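Local coordinates for protein aminofutalosine deaminase (Helicobacter pylori, PDB 7LKK) that hydrolytically deaminates the adenine base of aminofutalosine in the menaquinone pathway, and probably that of adenosine, at a metal-dependent active site, at residues 384-390 and 412-418; 196-201 and 254-258; 298-302 and 341-345; 36-40 and 49-54. All blocks are in the same frame, centred on the assembly; numbering follows the deposited sequence.

Contact 1: 384-390 and 412-418; sequences RADLSVF and VERLFLG
Strands 387-390 and 414-417 run antiparallel, their axes 4.7 Å apart and 178° between directions. Leu387-Phe416 and Val389-Arg414 are hydrogen-bonded pairs (CA-CA 5.0 and 4.8 Å), with Ser388-Leu415 the non-hydrogen-bonded pair between them (4.7 Å). Leu387 N donates to Phe416 O (2.8 Å) and Phe416 N returns to Leu387 O (2.8 Å). Val389 N reaches Arg414 O (2.8 Å), whereas Val389 O accepts twice, from Glu413 N (2.7 Å) and Arg414 N (3.0 Å); Glu413, at phi/psi -92/-38, thus forms a classic beta bulge. Glu413 O is taken up by Arg414 NH1 (3.1 Å). At the other end Gly418, with positive phi (57°), donates N to Asp386 OD1 (2.8 Å). This carboxylate (chi1 m) is also held by Arg384, NE to Asp386 OD2 (2.8 Å) and NH2 to Asp386 OD1 (3.0 Å), a salt bridge, and Asn376 gives OD2 a further hydrogen bond. Apolar contact closes the bulged end: Val412 CG2 sits over the face of the Phe390 ring, 3.8 Å from its centroid. Backbone bonds from Asp386 and Ser388 to strand 69-80 place 387-390 between two antiparallel neighbours, the kind of sheet amidohydrolases build beside their TIM barrel from the chain's two ends.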
loop_
_atom_site.group_PDB
_atom_site.type_symbol
_atom_site.label_atom_id
_atom_site.label_comp_id
_atom_site.label_asym_id
_atom_site.label_seq_id
_atom_site.Cartn_x
_atom_site.Cartn_y
_atom_site.Cartn_z
ATOM N N ARG A 384 -24.713 -12.352 -14.671
ATOM C CA ARG A 384 -25.187 -12.592 -13.316
ATOM C C ARG A 384 -25.361 -11.274 -12.570
ATOM O O ARG A 384 -24.617 -10.312 -12.777
ATOM C CB ARG A 384 -24.211 -13.489 -12.554
ATOM C CG ARG A 384 -24.175 -14.933 -13.030
ATOM C CD ARG A 384 -23.108 -15.706 -12.272
ATOM N NE ARG A 384 -23.136 -15.380 -10.849
ATOM C CZ ARG A 384 -23.798 -16.080 -9.933
ATOM N NH1 ARG A 384 -24.483 -17.160 -10.285
ATOM N NH2 ARG A 384 -23.770 -15.704 -8.663
ATOM N N ALA A 385 -26.362 -11.237 -11.691
ATOM C CA ALA A 385 -26.607 -10.075 -10.838
ATOM C C ALA A 385 -25.704 -10.116 -9.602
ATOM O O ALA A 385 -26.153 -10.206 -8.460
ATOM C CB ALA A 385 -28.079 -10.006 -10.451
ATOM N N ASP A 386 -24.399 -10.071 -9.857
ATOM C CA ASP A 386 -23.384 -9.982 -8.810
ATOM C C ASP A 386 -22.966 -8.518 -8.725
ATOM O O ASP A 386 -22.161 -8.042 -9.529
ATOM C CB ASP A 386 -22.201 -10.896 -9.116
ATOM C CG ASP A 386 -22.593 -12.367 -9.175
ATOM O OD1 ASP A 386 -23.626 -12.746 -8.582
ATOM O OD2 ASP A 386 -21.863 -13.146 -9.821
ATOM N N LEU A 387 -23.515 -7.798 -7.749
ATOM C CA LEU A 387 -23.422 -6.345 -7.727
ATOM C C LEU A 387 -23.003 -5.848 -6.353
ATOM O O LEU A 387 -23.488 -6.336 -5.327
ATOM C CB LEU A 387 -24.763 -5.711 -8.123
ATOM C CG LEU A 387 -25.289 -6.118 -9.503
ATOM C CD1 LEU A 387 -26.743 -5.705 -9.685
ATOM C CD2 LEU A 387 -24.417 -5.526 -10.601
ATOM N N SER A 388 -22.114 -4.856 -6.345
ATOM C CA SER A 388 -21.659 -4.197 -5.129
ATOM C C SER A 388 -22.083 -2.736 -5.145
ATOM O O SER A 388 -22.107 -2.098 -6.202
ATOM C CB SER A 388 -20.135 -4.281 -4.988
ATOM O OG SER A 388 -19.696 -5.610 -4.779
ATOM N N VAL A 389 -22.421 -2.213 -3.969
ATOM C CA VAL A 389 -22.665 -0.789 -3.767
ATOM C C VAL A 389 -21.749 -0.304 -2.652
ATOM O O VAL A 389 -21.754 -0.867 -1.550
ATOM C CB VAL A 389 -24.140 -0.503 -3.427
ATOM C CG1 VAL A 389 -24.344 0.978 -3.140
ATOM C CG2 VAL A 389 -25.052 -0.967 -4.557
ATOM N N PHE A 390 -20.959 0.731 -2.940
ATOM C CA PHE A 390 -20.063 1.352 -1.973
ATOM C C PHE A 390 -20.499 2.793 -1.751
ATOM O O PHE A 390 -20.634 3.554 -2.713
ATOM C CB PHE A 390 -18.608 1.324 -2.457
ATOM C CG PHE A 390 -17.971 -0.040 -2.412
ATOM C CD1 PHE A 390 -18.172 -0.948 -3.438
ATOM C CD2 PHE A 390 -17.155 -0.401 -1.352
ATOM C CE1 PHE A 390 -17.581 -2.200 -3.402
ATOM C CE2 PHE A 390 -16.559 -1.649 -1.310
ATOM C CZ PHE A 390 -16.773 -2.550 -2.337
ATOM N N VAL A 412 -18.025 -2.799 1.638
ATOM C CA VAL A 412 -19.186 -2.673 0.769
ATOM C C VAL A 412 -20.421 -2.333 1.597
ATOM O O VAL A 412 -20.565 -2.752 2.755
ATOM C CB VAL A 412 -19.383 -3.962 -0.053
ATOM C CG1 VAL A 412 -20.069 -5.047 0.772
ATOM C CG2 VAL A 412 -20.155 -3.671 -1.327
ATOM N N GLU A 413 -21.312 -1.537 1.007
ATOM C CA GLU A 413 -22.563 -1.159 1.651
ATOM C C GLU A 413 -23.697 -2.106 1.287
ATOM O O GLU A 413 -24.538 -2.425 2.133
ATOM C CB GLU A 413 -22.937 0.275 1.268
ATOM C CG GLU A 413 -23.982 0.908 2.167
ATOM C CD GLU A 413 -24.479 2.236 1.631
ATOM O OE1 GLU A 413 -23.899 2.733 0.643
ATOM O OE2 GLU A 413 -25.451 2.781 2.195
ATOM N N ARG A 414 -23.733 -2.558 0.036
ATOM C CA ARG A 414 -24.661 -3.589 -0.401
ATOM C C ARG A 414 -23.913 -4.574 -1.282
ATOM O O ARG A 414 -23.139 -4.174 -2.156
ATOM C CB ARG A 414 -25.850 -3.003 -1.176
ATOM C CG ARG A 414 -26.771 -2.137 -0.344
ATOM C CD ARG A 414 -27.541 -2.966 0.670
ATOM N NE ARG A 414 -28.617 -2.201 1.295
ATOM C CZ ARG A 414 -28.434 -1.270 2.226
ATOM N NH1 ARG A 414 -27.212 -0.978 2.651
ATOM N NH2 ARG A 414 -29.476 -0.628 2.735
ATOM N N LEU A 415 -24.142 -5.860 -1.042
ATOM C CA LEU A 415 -23.608 -6.917 -1.888
ATOM C C LEU A 415 -24.760 -7.815 -2.302
ATOM O O LEU A 415 -25.448 -8.378 -1.445
ATOM C CB LEU A 415 -22.520 -7.720 -1.166
ATOM C CG LEU A 415 -21.856 -8.827 -1.988
ATOM C CD1 LEU A 415 -21.220 -8.260 -3.249
ATOM C CD2 LEU A 415 -20.828 -9.579 -1.155
ATOM N N PHE A 416 -24.977 -7.931 -3.607
ATOM C CA PHE A 416 -25.956 -8.847 -4.176
ATOM C C PHE A 416 -25.214 -9.910 -4.971
ATOM O O PHE A 416 -24.362 -9.580 -5.802
ATOM C CB PHE A 416 -26.952 -8.116 -5.080
ATOM C CG PHE A 416 -27.770 -7.073 -4.372
ATOM C CD1 PHE A 416 -27.305 -5.775 -4.250
ATOM C CD2 PHE A 416 -29.011 -7.387 -3.844
ATOM C CE1 PHE A 416 -28.057 -4.811 -3.605
ATOM C CE2 PHE A 416 -29.769 -6.429 -3.198
ATOM C CZ PHE A 416 -29.290 -5.139 -3.078
ATOM N N LEU A 417 -25.531 -11.176 -4.710
ATOM C CA LEU A 417 -24.928 -12.298 -5.418
ATOM C C LEU A 417 -26.046 -13.161 -5.977
ATOM O O LEU A 417 -26.882 -13.665 -5.220
ATOM C CB LEU A 417 -24.017 -13.113 -4.496
ATOM C CG LEU A 417 -22.756 -12.384 -4.028
ATOM C CD1 LEU A 417 -21.879 -13.291 -3.176
ATOM C CD2 LEU A 417 -21.977 -11.835 -5.215
ATOM N N GLY A 418 -26.057 -13.332 -7.295
ATOM C CA GLY A 418 -27.186 -13.978 -7.942
ATOM C C GLY A 418 -28.506 -13.298 -7.660
ATOM O O GLY A 418 -29.543 -13.967 -7.609
#

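Contact 2: 196-201 and 254-258; sequences PYSVQK and SLYEG
One tyrosine hydroxyl and two waters make the polar links between these two irregular segments; no direct backbone-to-backbone hydrogen bond joins them. Tyr256 OH donates to Val199 O (2.8 Å), with chi1 m (-57°) and an extended backbone (phi/psi -142/131) directing its side chain toward 196-201. Water 1 gives a hydrogen to Pro196 O (3.2 Å) and accepts from Leu255 N (2.8 Å); water 2 gives one to Leu255 O (2.6 Å) and accepts from Lys201 N (2.9 Å), so both backbone polar atoms of Leu255 are bridged. The closest CA pair is Gln200-Leu255, 5.8 Å. Leu255 (chi1 m, chi2 t) pushes CD1 into the curve of 196-201, 3.6 Å from Pro196 O, 3.3 Å from Val199 O and 3.7 Å from Gln200 N. Beside it the Tyr256 ring packs between Pro196 (CB to Tyr256 CD2 4.1 Å) and Lys201 (CB to Tyr256 CE1 3.6 Å), with Pro196 O 3.2 Å from Tyr256 CE2 at the ring edge. Ser254 OG donates to Tyr256 O (2.6 Å), bracing the short turn. The Tyr197 side chain points away from 254-258 and comes within about 4 Å of the bound methylthio-coformycin, so this packing backs a loop bordering the inhibitor. Segment 196-201 follows strand 187-193 and enters helix 201-213 with Gln200 as N-cap; 254-258 leads into helix 259-264, while Pro196 rests on helix 226-234.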
loop_
_atom_site.group_PDB
_atom_site.type_symbol
_atom_site.label_atom_id
_atom_site.label_comp_id
_atom_site.label_asym_id
_atom_site.label_seq_id
_atom_site.Cartn_x
_atom_site.Cartn_y
_atom_site.Cartn_z
ATOM N N PRO A 196 6.900 -25.034 -12.262
ATOM C CA PRO A 196 7.882 -25.839 -13.007
ATOM C C PRO A 196 8.895 -26.552 -12.125
ATOM O O PRO A 196 9.384 -27.620 -12.512
ATOM C CB PRO A 196 8.561 -24.805 -13.915
ATOM C CG PRO A 196 7.557 -23.711 -14.062
ATOM C CD PRO A 196 6.838 -23.645 -12.750
ATOM N N TYR A 197 9.234 -26.001 -10.958
ATOM C CA TYR A 197 10.248 -26.608 -10.103
ATOM C C TYR A 197 9.692 -27.687 -9.184
ATOM O O TYR A 197 10.479 -28.404 -8.554
ATOM C CB TYR A 197 10.944 -25.535 -9.250
ATOM C CG TYR A 197 10.000 -24.676 -8.436
ATOM C CD1 TYR A 197 9.430 -25.151 -7.260
ATOM C CD2 TYR A 197 9.682 -23.386 -8.844
ATOM C CE1 TYR A 197 8.564 -24.368 -6.518
ATOM C CE2 TYR A 197 8.821 -22.595 -8.106
ATOM C CZ TYR A 197 8.265 -23.091 -6.946
ATOM O OH TYR A 197 7.405 -22.310 -6.212
ATOM N N SER A 198 8.370 -27.821 -9.087
ATOM C CA SER A 198 7.761 -28.700 -8.101
ATOM C C SER A 198 6.941 -29.839 -8.690
ATOM O O SER A 198 6.502 -30.708 -7.929
ATOM C CB SER A 198 6.863 -27.893 -7.150
ATOM O OG SER A 198 5.806 -27.274 -7.859
ATOM N N VAL A 199 6.714 -29.868 -10.003
ATOM C CA VAL A 199 5.890 -30.899 -10.629
ATOM C C VAL A 199 6.686 -31.549 -11.752
ATOM O O VAL A 199 7.088 -30.872 -12.705
ATOM C CB VAL A 199 4.561 -30.343 -11.166
ATOM C CG1 VAL A 199 3.782 -31.443 -11.864
ATOM C CG2 VAL A 199 3.739 -29.752 -10.033
ATOM N N GLN A 200 6.918 -32.855 -11.633
ATOM C CA GLN A 200 7.579 -33.606 -12.691
ATOM C C GLN A 200 6.734 -33.575 -13.963
ATOM O O GLN A 200 5.503 -33.500 -13.915
ATOM C CB GLN A 200 7.827 -35.045 -12.230
ATOM C CG GLN A 200 8.732 -35.857 -13.140
ATOM C CD GLN A 200 7.953 -36.612 -14.193
ATOM O OE1 GLN A 200 6.771 -36.901 -14.014
ATOM N NE2 GLN A 200 8.606 -36.923 -15.307
ATOM N N LYS A 201 7.414 -33.622 -15.112
ATOM C CA LYS A 201 6.761 -33.327 -16.386
ATOM C C LYS A 201 5.613 -34.290 -16.671
ATOM O O LYS A 201 4.506 -33.868 -17.028
ATOM C CB LYS A 201 7.785 -33.365 -17.521
ATOM C CG LYS A 201 7.212 -33.002 -18.887
ATOM C CD LYS A 201 8.318 -32.766 -19.903
ATOM C CE LYS A 201 7.788 -32.088 -21.161
ATOM N NZ LYS A 201 6.431 -32.571 -21.532
ATOM N N SER A 254 16.881 -29.455 -13.926
ATOM C CA SER A 254 15.523 -28.940 -14.026
ATOM C C SER A 254 14.570 -30.017 -14.528
ATOM O O SER A 254 14.940 -30.891 -15.316
ATOM C CB SER A 254 15.478 -27.730 -14.959
ATOM O OG SER A 254 14.144 -27.308 -15.173
ATOM N N LEU A 255 13.333 -29.963 -14.032
ATOM C CA LEU A 255 12.290 -30.845 -14.536
ATOM C C LEU A 255 11.852 -30.474 -15.946
ATOM O O LEU A 255 11.142 -31.260 -16.584
ATOM C CB LEU A 255 11.084 -30.820 -13.595
ATOM C CG LEU A 255 11.371 -31.110 -12.121
ATOM C CD1 LEU A 255 10.108 -30.954 -11.291
ATOM C CD2 LEU A 255 11.960 -32.506 -11.953
ATOM N N TYR A 256 12.253 -29.304 -16.439
ATOM C CA TYR A 256 11.875 -28.832 -17.764
ATOM C C TYR A 256 13.066 -28.116 -18.379
ATOM O O TYR A 256 13.673 -27.255 -17.735
ATOM C CB TYR A 256 10.665 -27.893 -17.693
ATOM C CG TYR A 256 9.453 -28.514 -17.041
ATOM C CD1 TYR A 256 8.526 -29.224 -17.790
ATOM C CD2 TYR A 256 9.237 -28.395 -15.674
ATOM C CE1 TYR A 256 7.418 -29.797 -17.197
ATOM C CE2 TYR A 256 8.133 -28.965 -15.072
ATOM C CZ TYR A 256 7.225 -29.664 -15.841
ATOM O OH TYR A 256 6.123 -30.231 -15.247
ATOM N N GLU A 257 13.399 -28.469 -19.620
ATOM C CA GLU A 257 14.517 -27.846 -20.328
ATOM C C GLU A 257 14.016 -26.574 -21.000
ATOM O O GLU A 257 13.613 -26.575 -22.163
ATOM C CB GLU A 257 15.133 -28.812 -21.332
ATOM C CG GLU A 257 16.493 -28.363 -21.847
ATOM C CD GLU A 257 17.512 -28.194 -20.733
ATOM O OE1 GLU A 257 17.698 -29.144 -19.942
ATOM O OE2 GLU A 257 18.122 -27.106 -20.645
ATOM N N GLY A 258 14.042 -25.479 -20.251
ATOM C CA GLY A 258 13.636 -24.187 -20.761
ATOM C C GLY A 258 12.178 -23.874 -20.473
ATOM O O GLY A 258 11.352 -24.754 -20.230
HETATM O O HOH W 1 12.550 -27.512 -12.807
HETATM O O HOH W 2 10.246 -33.396 -15.359
#

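Contact 3: 298-302 and 341-345; sequences TCPFS and ELRAF
The direct hydrogen bond runs from Phe301 N to Glu341 OE2 (3.0 Å, N-H...O angle 171°). Glu341 reaches it with chi1 t (-162°) and chi2 p (68°), so that although its CA-CB bond points sideways the carboxylate approaches the N terminus of helix 300-305, where Cys299 is N-cap. Pro300, in the first turn, has no hydrogen to offer; its CD lies 3.2 Å from Glu341 OE2. Water 3 extends the polar link, donating to Glu341 OE2 (2.6 Å) and accepting from Ser302 N (2.8 Å). Glu341 OE1 is bound separately by Asn333. This is the exit of barrel strand 294-298 in the TIM-barrel fold of the amidohydrolases, where loops after the strands form the active site: Ser302 OG hydrogen-bonds the iron ligand Asp328, and the Cys299 side chain is about 6 Å from the iron. Apolar contacts make up the rest. Pro300 packs on helix 338-348, CG 3.8 Å from Phe345 CB, with CA-CA 5.5 Å between these residues; Thr298 CG2 touches Phe345 CE1 (3.9 Å), and Phe301 CD2 meets Ala344 CB (4.0 Å) at its ring edge. Leu407 of the second subunit packs on Phe301, and Leu347 of that subunit on Ala344.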
loop_
_atom_site.group_PDB
_atom_site.type_symbol
_atom_site.label_atom_id
_atom_site.label_comp_id
_atom_site.label_asym_id
_atom_site.label_seq_id
_atom_site.Cartn_x
_atom_site.Cartn_y
_atom_site.Cartn_z
ATOM N N THR A 298 -1.815 -11.376 -11.589
ATOM C CA THR A 298 -0.760 -10.644 -10.905
ATOM C C THR A 298 -1.129 -10.432 -9.441
ATOM O O THR A 298 -2.281 -10.131 -9.114
ATOM C CB THR A 298 -0.474 -9.303 -11.601
ATOM O OG1 THR A 298 0.681 -8.693 -11.015
ATOM C CG2 THR A 298 -1.669 -8.355 -11.509
ATOM N N CYS A 299 -0.147 -10.616 -8.561
ATOM C CA CYS A 299 -0.332 -10.484 -7.116
ATOM C C CYS A 299 0.713 -9.508 -6.599
ATOM O O CYS A 299 1.818 -9.913 -6.208
ATOM C CB CYS A 299 -0.228 -11.841 -6.422
ATOM S SG CYS A 299 -1.306 -13.129 -7.115
ATOM N N PRO A 300 0.403 -8.206 -6.575
ATOM C CA PRO A 300 1.446 -7.206 -6.274
ATOM C C PRO A 300 2.080 -7.341 -4.896
ATOM O O PRO A 300 3.305 -7.211 -4.777
ATOM C CB PRO A 300 0.709 -5.863 -6.428
ATOM C CG PRO A 300 -0.746 -6.187 -6.441
ATOM C CD PRO A 300 -0.872 -7.583 -6.973
ATOM N N PHE A 301 1.291 -7.572 -3.844
ATOM C CA PHE A 301 1.878 -7.619 -2.508
ATOM C C PHE A 301 2.721 -8.874 -2.318
ATOM O O PHE A 301 3.819 -8.812 -1.752
ATOM C CB PHE A 301 0.788 -7.535 -1.439
ATOM C CG PHE A 301 1.241 -6.879 -0.163
ATOM C CD1 PHE A 301 1.870 -7.617 0.827
ATOM C CD2 PHE A 301 1.047 -5.523 0.042
ATOM C CE1 PHE A 301 2.291 -7.017 2.000
ATOM C CE2 PHE A 301 1.468 -4.914 1.214
ATOM C CZ PHE A 301 2.091 -5.662 2.193
ATOM N N SER A 302 2.230 -10.020 -2.793
ATOM C CA SER A 302 3.015 -11.248 -2.725
ATOM C C SER A 302 4.321 -11.114 -3.497
ATOM O O SER A 302 5.378 -11.546 -3.021
ATOM C CB SER A 302 2.192 -12.422 -3.255
ATOM O OG SER A 302 2.999 -13.573 -3.423
ATOM N N GLU A 341 -5.448 -4.924 -2.005
ATOM C CA GLU A 341 -4.553 -5.399 -3.057
ATOM C C GLU A 341 -4.520 -4.433 -4.231
ATOM O O GLU A 341 -3.464 -4.217 -4.840
ATOM C CB GLU A 341 -4.986 -6.789 -3.526
ATOM C CG GLU A 341 -3.915 -7.551 -4.287
ATOM C CD GLU A 341 -2.752 -7.950 -3.405
ATOM O OE1 GLU A 341 -2.956 -8.111 -2.183
ATOM O OE2 GLU A 341 -1.629 -8.102 -3.930
ATOM N N LEU A 342 -5.669 -3.843 -4.571
ATOM C CA LEU A 342 -5.717 -2.905 -5.686
ATOM C C LEU A 342 -4.940 -1.631 -5.373
ATOM O O LEU A 342 -4.273 -1.075 -6.252
ATOM C CB LEU A 342 -7.169 -2.584 -6.038
ATOM C CG LEU A 342 -7.956 -3.778 -6.588
ATOM C CD1 LEU A 342 -9.421 -3.419 -6.810
ATOM C CD2 LEU A 342 -7.318 -4.296 -7.870
ATOM N N ARG A 343 -5.005 -1.159 -4.126
ATOM C CA ARG A 343 -4.205 -0.000 -3.744
ATOM C C ARG A 343 -2.717 -0.329 -3.756
ATOM O O ARG A 343 -1.896 0.504 -4.158
ATOM C CB ARG A 343 -4.637 0.511 -2.369
ATOM C CG ARG A 343 -5.936 1.306 -2.397
ATOM C CD ARG A 343 -6.280 1.862 -1.030
ATOM N NE ARG A 343 -6.822 0.841 -0.139
ATOM C CZ ARG A 343 -8.108 0.510 -0.073
ATOM N NH1 ARG A 343 -8.996 1.118 -0.853
ATOM N NH2 ARG A 343 -8.507 -0.433 0.770
ATOM N N ALA A 344 -2.347 -1.537 -3.321
ATOM C CA ALA A 344 -0.958 -1.962 -3.455
ATOM C C ALA A 344 -0.552 -2.003 -4.920
ATOM O O ALA A 344 0.570 -1.624 -5.276
ATOM C CB ALA A 344 -0.753 -3.330 -2.800
ATOM N N PHE A 345 -1.468 -2.450 -5.783
ATOM C CA PHE A 345 -1.226 -2.475 -7.222
ATOM C C PHE A 345 -0.930 -1.076 -7.754
ATOM O O PHE A 345 -0.009 -0.890 -8.559
ATOM C CB PHE A 345 -2.446 -3.091 -7.916
ATOM C CG PHE A 345 -2.313 -3.239 -9.405
ATOM C CD1 PHE A 345 -1.562 -4.267 -9.952
ATOM C CD2 PHE A 345 -2.980 -2.374 -10.260
ATOM C CE1 PHE A 345 -1.457 -4.415 -11.327
ATOM C CE2 PHE A 345 -2.877 -2.513 -11.631
ATOM C CZ PHE A 345 -2.116 -3.536 -12.165
HETATM O O HOH W 3 -0.486 -10.399 -3.527
#

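Contact 4: 36-40 and 49-54; sequences DYGVV and GDYHNL
Three backbone hydrogen bonds define the pairing. Gly38 N donates to Gly49 O (2.7 Å) and Gly49 N to Gly38 O (3.2 Å), making Gly38-Gly49 an antiparallel hydrogen-bonded pair with CA-CA 5.6 Å. Tyr51 N donates to Asp36 O (3.0 Å, 171°), continuing the link past the non-hydrogen-bonded Tyr37-Asp50 pair (CA-CA 4.3 Å). Here strand 45-50 passes straight into helix 51-57: Asp50 is the N-cap, its OD2 accepting from Asn53 N (3.0 Å), and Leu54 N bonds Asp50 O (2.8 Å). Further out, the Tyr37 ring lays one face over the Gly49-Asp50 peptide, with CE2 3.8 Å from Asp50 N. The Tyr51 ring lies edge-on to Gly38 CA; a CB on Gly38 would fall 3.0 Å from Tyr51 CD1, a clash. Leu54 points toward the strand, CG 3.6 Å from Val40 CG2 and CD2 3.5 Å from Gly38 C. The geometry is that of a beta hairpin, strands 37-41 and 45-50, whose second strand runs directly into a capped helix packed back on the first.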
loop_
_atom_site.group_PDB
_atom_site.type_symbol
_atom_site.label_atom_id
_atom_site.label_comp_id
_atom_site.label_asym_id
_atom_site.label_seq_id
_atom_site.Cartn_x
_atom_site.Cartn_y
_atom_site.Cartn_z
ATOM N N ASP A 36 -25.955 8.612 -12.355
ATOM C CA ASP A 36 -27.372 8.446 -12.024
ATOM C C ASP A 36 -28.016 7.322 -12.831
ATOM O O ASP A 36 -29.148 7.438 -13.305
ATOM C CB ASP A 36 -28.135 9.756 -12.218
ATOM C CG ASP A 36 -27.675 10.845 -11.270
ATOM O OD1 ASP A 36 -27.236 10.512 -10.150
ATOM O OD2 ASP A 36 -27.754 12.033 -11.643
ATOM N N TYR A 37 -27.292 6.220 -12.990
ATOM C CA TYR A 37 -27.796 5.074 -13.732
ATOM C C TYR A 37 -28.297 3.997 -12.778
ATOM O O TYR A 37 -27.983 3.989 -11.584
ATOM C CB TYR A 37 -26.718 4.502 -14.657
ATOM C CG TYR A 37 -26.952 4.805 -16.119
ATOM C CD1 TYR A 37 -26.964 6.115 -16.582
ATOM C CD2 TYR A 37 -27.161 3.785 -17.037
ATOM C CE1 TYR A 37 -27.177 6.400 -17.916
ATOM C CE2 TYR A 37 -27.375 4.062 -18.377
ATOM C CZ TYR A 37 -27.383 5.372 -18.808
ATOM O OH TYR A 37 -27.593 5.656 -20.138
ATOM N N GLY A 38 -29.075 3.066 -13.333
ATOM C CA GLY A 38 -29.702 2.034 -12.541
ATOM C C GLY A 38 -29.689 0.706 -13.283
ATOM O O GLY A 38 -29.384 0.645 -14.474
ATOM N N VAL A 39 -30.010 -0.350 -12.542
ATOM C CA VAL A 39 -29.982 -1.713 -13.065
ATOM C C VAL A 39 -31.235 -2.442 -12.598
ATOM O O VAL A 39 -31.553 -2.439 -11.405
ATOM C CB VAL A 39 -28.724 -2.480 -12.610
ATOM C CG1 VAL A 39 -28.799 -3.934 -13.057
ATOM C CG2 VAL A 39 -27.463 -1.818 -13.147
ATOM N N VAL A 40 -31.949 -3.058 -13.538
ATOM C CA VAL A 40 -33.031 -3.986 -13.228
ATOM C C VAL A 40 -32.456 -5.391 -13.255
ATOM O O VAL A 40 -31.747 -5.760 -14.201
ATOM C CB VAL A 40 -34.196 -3.854 -14.226
ATOM C CG1 VAL A 40 -35.326 -4.801 -13.846
ATOM C CG2 VAL A 40 -34.695 -2.426 -14.276
ATOM N N GLY A 49 -30.091 1.428 -17.524
ATOM C CA GLY A 49 -30.529 2.711 -18.042
ATOM C C GLY A 49 -30.505 3.761 -16.956
ATOM O O GLY A 49 -30.141 3.496 -15.805
ATOM N N ASP A 50 -30.880 4.977 -17.352
ATOM C CA ASP A 50 -31.056 6.059 -16.391
ATOM C C ASP A 50 -32.026 5.629 -15.300
ATOM O O ASP A 50 -33.082 5.058 -15.583
ATOM C CB ASP A 50 -31.570 7.314 -17.099
ATOM C CG ASP A 50 -31.898 8.433 -16.134
ATOM O OD1 ASP A 50 -30.955 9.053 -15.596
ATOM O OD2 ASP A 50 -33.101 8.690 -15.907
ATOM N N TYR A 51 -31.657 5.899 -14.046
ATOM C CA TYR A 51 -32.424 5.361 -12.926
ATOM C C TYR A 51 -33.847 5.904 -12.913
ATOM O O TYR A 51 -34.809 5.145 -12.744
ATOM C CB TYR A 51 -31.725 5.663 -11.602
ATOM C CG TYR A 51 -32.540 5.223 -10.408
ATOM C CD1 TYR A 51 -32.583 3.889 -10.027
ATOM C CD2 TYR A 51 -33.276 6.139 -9.669
ATOM C CE1 TYR A 51 -33.332 3.481 -8.940
ATOM C CE2 TYR A 51 -34.026 5.740 -8.581
ATOM C CZ TYR A 51 -34.052 4.412 -8.221
ATOM O OH TYR A 51 -34.800 4.017 -7.137
ATOM N N HIS A 52 -34.001 7.221 -13.071
ATOM C CA HIS A 52 -35.336 7.812 -13.055
ATOM C C HIS A 52 -36.201 7.243 -14.173
ATOM O O HIS A 52 -37.358 6.867 -13.950
ATOM C CB HIS A 52 -35.240 9.333 -13.170
ATOM C CG HIS A 52 -36.569 10.022 -13.167
ATOM N ND1 HIS A 52 -37.392 10.043 -12.062
ATOM C CD2 HIS A 52 -37.221 10.706 -14.136
ATOM C CE1 HIS A 52 -38.493 10.716 -12.349
ATOM N NE2 HIS A 52 -38.414 11.128 -13.602
ATOM N N ASN A 53 -35.648 7.156 -15.386
ATOM C CA ASN A 53 -36.387 6.569 -16.498
ATOM C C ASN A 53 -36.712 5.104 -16.238
ATOM O O ASN A 53 -37.750 4.607 -16.693
ATOM C CB ASN A 53 -35.592 6.714 -17.794
ATOM C CG ASN A 53 -35.571 8.139 -18.306
ATOM O OD1 ASN A 53 -36.285 9.004 -17.800
ATOM N ND2 ASN A 53 -34.750 8.390 -19.320
ATOM N N LEU A 54 -35.839 4.400 -15.514
ATOM C CA LEU A 54 -36.098 3.004 -15.188
ATOM C C LEU A 54 -37.280 2.870 -14.234
ATOM O O LEU A 54 -38.085 1.940 -14.358
ATOM C CB LEU A 54 -34.844 2.377 -14.576
ATOM C CG LEU A 54 -34.343 1.037 -15.112
ATOM C CD1 LEU A 54 -34.427 0.973 -16.625
ATOM C CD2 LEU A 54 -32.914 0.789 -14.639
#

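In the fold
From the N terminus, contact 4 closes first, folding the hairpin 37-41/45-50 and its helix in the small four-stranded sheet. The chain then enters the barrel. Contact 2 closes a 52-residue excursion that includes strand 218-222, and contact 3 closes one of 38 residues between two helices beyond strand 294-298. Contact 1 comes last, closing 21 residues that include helix 401-408. All four are in series; none nests or crosses. Contacts 1 and 4 lie on the same side of the chain's centre, with nearest atoms about 4 Å apart, whereas contact 2 lies opposite, its centre about 42 Å from that of contact 1. Contact 3, centred 11 Å from the chain's centre, is the innermost.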